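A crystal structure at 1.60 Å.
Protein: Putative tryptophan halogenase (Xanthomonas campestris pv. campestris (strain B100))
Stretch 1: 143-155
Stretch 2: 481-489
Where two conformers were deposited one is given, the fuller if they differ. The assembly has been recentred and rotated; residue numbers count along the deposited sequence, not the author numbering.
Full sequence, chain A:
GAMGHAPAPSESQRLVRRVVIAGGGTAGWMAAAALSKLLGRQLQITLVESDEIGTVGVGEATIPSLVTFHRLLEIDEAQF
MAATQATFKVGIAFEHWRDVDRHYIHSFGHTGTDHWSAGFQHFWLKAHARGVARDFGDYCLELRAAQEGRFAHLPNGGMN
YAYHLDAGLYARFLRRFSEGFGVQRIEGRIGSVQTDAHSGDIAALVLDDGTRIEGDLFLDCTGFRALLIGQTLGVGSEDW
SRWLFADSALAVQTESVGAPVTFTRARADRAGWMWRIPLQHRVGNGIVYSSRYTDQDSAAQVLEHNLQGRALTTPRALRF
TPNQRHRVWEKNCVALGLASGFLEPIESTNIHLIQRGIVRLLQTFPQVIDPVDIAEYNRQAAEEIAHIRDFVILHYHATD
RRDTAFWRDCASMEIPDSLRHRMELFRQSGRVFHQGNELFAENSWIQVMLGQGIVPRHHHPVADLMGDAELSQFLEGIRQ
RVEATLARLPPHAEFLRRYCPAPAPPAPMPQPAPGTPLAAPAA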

# COMPACT_ATOMS: atom_id res chain seq x y z
N LEU A 143 -8.38 -1.69 23.17
CA LEU A 143 -9.41 -0.81 23.71
C LEU A 143 -9.77 -1.22 25.13
O LEU A 143 -9.86 -0.37 26.03
CB LEU A 143 -10.67 -0.84 22.81
CG LEU A 143 -11.73 0.22 23.17
CD1 LEU A 143 -12.44 0.72 21.86
CD2 LEU A 143 -12.76 -0.34 24.15
N ARG A 144 -9.95 -2.52 25.36
CA ARG A 144 -10.25 -2.97 26.72
C ARG A 144 -9.08 -2.67 27.67
O ARG A 144 -9.30 -2.36 28.84
CB ARG A 144 -10.57 -4.46 26.72
CG ARG A 144 -11.93 -4.77 26.07
CD ARG A 144 -13.09 -4.32 26.95
NE ARG A 144 -13.07 -5.14 28.18
CZ ARG A 144 -13.13 -4.67 29.43
NH1 ARG A 144 -13.25 -3.38 29.67
NH2 ARG A 144 -13.09 -5.53 30.46
N ALA A 145 -7.84 -2.73 27.17
CA ALA A 145 -6.70 -2.38 28.02
C ALA A 145 -6.71 -0.89 28.36
O ALA A 145 -6.23 -0.48 29.43
CB ALA A 145 -5.40 -2.76 27.33
N ALA A 146 -7.25 -0.06 27.46
CA ALA A 146 -7.43 1.34 27.80
C ALA A 146 -8.46 1.50 28.90
O ALA A 146 -8.26 2.27 29.83
CB ALA A 146 -7.86 2.14 26.55
N GLN A 147 -9.57 0.75 28.81
CA GLN A 147 -10.61 0.89 29.81
C GLN A 147 -10.15 0.43 31.18
O GLN A 147 -10.58 1.01 32.18
CB GLN A 147 -11.84 0.08 29.41
CG GLN A 147 -12.48 0.72 28.19
CD GLN A 147 -13.74 -0.02 27.75
OE1 GLN A 147 -13.81 -1.24 27.79
NE2 GLN A 147 -14.74 0.74 27.28
N GLU A 148 -9.35 -0.63 31.24
CA GLU A 148 -9.00 -1.23 32.52
C GLU A 148 -7.63 -0.81 33.03
O GLU A 148 -7.25 -1.24 34.13
CB GLU A 148 -9.04 -2.76 32.43
CG GLU A 148 -10.39 -3.34 31.98
CD GLU A 148 -11.52 -2.96 32.89
OE1 GLU A 148 -11.26 -2.71 34.10
OE2 GLU A 148 -12.69 -2.90 32.41
N GLY A 149 -6.86 -0.05 32.25
CA GLY A 149 -5.57 0.44 32.74
C GLY A 149 -4.51 -0.63 32.89
O GLY A 149 -3.72 -0.60 33.85
N ARG A 150 -4.46 -1.57 31.95
CA ARG A 150 -3.55 -2.70 31.98
C ARG A 150 -2.61 -2.69 30.78
O ARG A 150 -2.97 -2.23 29.69
CB ARG A 150 -4.34 -4.02 31.99
CG ARG A 150 -5.23 -4.18 33.20
CD ARG A 150 -5.89 -5.54 33.21
NE ARG A 150 -6.69 -5.73 34.41
CZ ARG A 150 -6.24 -6.26 35.55
NH1 ARG A 150 -4.98 -6.66 35.65
NH2 ARG A 150 -7.07 -6.39 36.58
N PHE A 151 -1.39 -3.21 30.98
CA PHE A 151 -0.44 -3.31 29.86
C PHE A 151 0.64 -4.32 30.19
O PHE A 151 1.22 -4.28 31.29
CB PHE A 151 0.25 -1.97 29.52
CG PHE A 151 1.19 -2.11 28.34
CD1 PHE A 151 0.69 -2.00 27.04
CD2 PHE A 151 2.52 -2.46 28.51
CE1 PHE A 151 1.52 -2.20 25.96
CE2 PHE A 151 3.36 -2.68 27.43
CZ PHE A 151 2.85 -2.56 26.14
N ALA A 152 0.96 -5.16 29.21
CA ALA A 152 2.26 -5.84 29.10
C ALA A 152 2.44 -6.22 27.64
O ALA A 152 1.49 -6.24 26.88
CB ALA A 152 2.32 -7.07 30.03
N HIS A 153 3.69 -6.50 27.22
CA HIS A 153 3.90 -7.00 25.87
C HIS A 153 3.30 -8.39 25.73
O HIS A 153 3.31 -9.18 26.68
CB HIS A 153 5.38 -7.08 25.48
CG HIS A 153 6.13 -5.81 25.66
ND1 HIS A 153 6.74 -5.47 26.85
CD2 HIS A 153 6.37 -4.79 24.80
CE1 HIS A 153 7.33 -4.29 26.71
NE2 HIS A 153 7.11 -3.85 25.48
N LEU A 154 2.83 -8.70 24.54
CA LEU A 154 2.37 -10.06 24.26
C LEU A 154 3.21 -10.70 23.17
O LEU A 154 3.78 -10.00 22.33
CB LEU A 154 0.89 -10.06 23.84
CG LEU A 154 -0.09 -9.85 24.99
CD1 LEU A 154 -1.53 -9.70 24.48
CD2 LEU A 154 0.05 -11.01 25.98
N PRO A 155 3.30 -12.04 23.15
CA PRO A 155 4.13 -12.70 22.13
C PRO A 155 3.73 -12.30 20.72
O PRO A 155 2.57 -12.02 20.43
CB PRO A 155 3.85 -14.19 22.38
CG PRO A 155 3.46 -14.28 23.80
CD PRO A 155 2.72 -13.00 24.11
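Stretch 2, residues 481-489: RVEATLARL

Segments remote in sequence can pack by combining charged pairs with apolar contacts, and these two stretches of a putative tryptophan halogenase are a compact example. No two touching residues lie closer than 331 positions in the chain, yet the contact buries 599 Å² of surface, summed over both sides. Stretch 1 is the last part of a helix, 143-148, followed by an extended segment. Stretch 2 also begins as the end of a helix and closes with a type I beta turn from Leu-486 to Leu-489. The helix axes approach to 10.5 Å, and their N-to-C directions differ by 49°, with a signed crossing angle of -49°, so the two helices run in broadly the same sense.

Leu-143 makes no contact, and the interface opens at Arg-144. Its side chain, m at chi1, chi2 and chi3, curls so that the guanidinium meets Glu-483 in a two-pronged salt bridge: NE of Arg-144 lies 2.8 Å from OE2 of Glu-483, and NH2 of Arg-144 lies 3.1 Å from OE1 of Glu-483, both hydrogen bonds almost straight. Glu-483 leaves its backbone sideways, but its carboxylate comes nearer and meets the guanidinium at the edge, where the N-H groups point. One face of the same guanidinium is covered by Leu-486, whose CD2 is 3.4 Å from NH2 of Arg-144, while CG of Arg-144 rests 3.8 Å from CG1 of Val-482. Within its own helix, Arg-144 NH1 also bonds to Gln-147 OE1 at 2.9 Å and to Glu-148 OE2 at 2.8 Å, the latter a second salt bridge, so the arginine is held from both stretches.

Ala-145 brings the backbones close, its CA 6.7 Å from CA of Leu-486. The two side chains are in apolar contact: CB of Ala-145 is 4.2 Å from CD1 of Leu-486. Ala-146 points away. Gly-149, at positive phi, ends the helical run, and the chain then extends.

Arg-150 reaches across to the turn. Its NH1 donates to the carbonyl O of Leu-489 at 2.7 Å, a backbone acceptor at the edge of the guanidinium, and CB of Arg-150 lies 3.9 Å from CB of Leu-489. At Phe-151 the main chains come closer still, with its CA 5.6 Å from CA of Leu-489, although its CA-to-CB bond points away.

Beyond it the side chains alternate, as expected of an extended strand-like conformation: Ala-152 and Leu-154 point toward stretch 2, His-153 away. Leu-489 packs against both of the first two, its CD2 4.2 Å from CB of Ala-152 and, again through CD2, 4.2 Å from CD2 of Leu-154. Leu-154 also packs its CD1 3.5 Å from CG2 of Thr-485, and its CD2 lies 3.6 Å from NH1 of Arg-488, whose side chain starts away from stretch 1 but ends nearer. Leu-489 gives up the largest area of any residue here.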

# COMPACT_ATOMS: atom_id res chain seq x y z
N ARG A 481 -12.12 -14.44 24.08
CA ARG A 481 -10.69 -14.42 23.86
C ARG A 481 -10.09 -13.07 24.28
O ARG A 481 -9.05 -13.04 24.95
CB ARG A 481 -10.39 -14.76 22.41
CG ARG A 481 -10.68 -16.25 22.08
CD ARG A 481 -10.20 -16.64 20.68
NE ARG A 481 -11.09 -16.13 19.64
CZ ARG A 481 -12.21 -16.73 19.23
NH1 ARG A 481 -12.59 -17.88 19.77
NH2 ARG A 481 -12.94 -16.17 18.28
N VAL A 482 -10.77 -11.96 23.98
CA VAL A 482 -10.29 -10.65 24.47
C VAL A 482 -10.21 -10.64 25.99
O VAL A 482 -9.21 -10.21 26.58
CB VAL A 482 -11.23 -9.54 23.96
CG1 VAL A 482 -11.04 -8.19 24.75
CG2 VAL A 482 -11.09 -9.37 22.48
N GLU A 483 -11.29 -11.07 26.66
CA GLU A 483 -11.30 -10.98 28.11
C GLU A 483 -10.27 -11.92 28.73
O GLU A 483 -9.67 -11.57 29.75
CB GLU A 483 -12.71 -11.25 28.64
CG GLU A 483 -13.70 -10.12 28.35
CD GLU A 483 -13.19 -8.77 28.79
OE1 GLU A 483 -13.02 -8.57 30.02
OE2 GLU A 483 -12.98 -7.91 27.90
N ALA A 484 -10.03 -13.08 28.13
CA ALA A 484 -9.05 -14.00 28.72
C ALA A 484 -7.64 -13.44 28.58
O ALA A 484 -6.78 -13.66 29.45
CB ALA A 484 -9.14 -15.37 28.06
N THR A 485 -7.38 -12.77 27.46
CA THR A 485 -6.08 -12.15 27.26
C THR A 485 -5.91 -10.95 28.18
O THR A 485 -4.86 -10.78 28.81
CB THR A 485 -5.93 -11.76 25.79
OG1 THR A 485 -6.09 -12.94 24.97
CG2 THR A 485 -4.54 -11.17 25.50
N LEU A 486 -6.97 -10.14 28.32
CA LEU A 486 -6.91 -8.96 29.18
C LEU A 486 -6.64 -9.35 30.62
O LEU A 486 -5.90 -8.66 31.33
CB LEU A 486 -8.23 -8.21 29.07
CG LEU A 486 -8.43 -6.94 29.89
CD1 LEU A 486 -7.59 -5.77 29.32
CD2 LEU A 486 -9.89 -6.58 29.90
N ALA A 487 -7.23 -10.47 31.08
CA ALA A 487 -7.05 -10.89 32.47
C ALA A 487 -5.61 -11.28 32.79
O ALA A 487 -5.25 -11.36 33.97
CB ALA A 487 -7.97 -12.08 32.78
N ARG A 488 -4.79 -11.55 31.78
CA ARG A 488 -3.38 -11.88 31.95
C ARG A 488 -2.48 -10.65 31.95
O ARG A 488 -1.27 -10.79 32.18
CB ARG A 488 -2.91 -12.82 30.85
CG ARG A 488 -3.68 -14.12 30.78
CD ARG A 488 -3.45 -14.78 29.43
NE ARG A 488 -2.12 -14.51 28.91
CZ ARG A 488 -1.78 -14.60 27.63
NH1 ARG A 488 -0.53 -14.34 27.26
NH2 ARG A 488 -2.69 -14.93 26.71
N LEU A 489 -3.03 -9.46 31.74
CA LEU A 489 -2.18 -8.27 31.69
C LEU A 489 -2.17 -7.57 33.06
O LEU A 489 -3.22 -7.46 33.70
CB LEU A 489 -2.70 -7.29 30.63
CG LEU A 489 -2.80 -7.86 29.21
CD1 LEU A 489 -3.45 -6.75 28.38
CD2 LEU A 489 -1.45 -8.22 28.68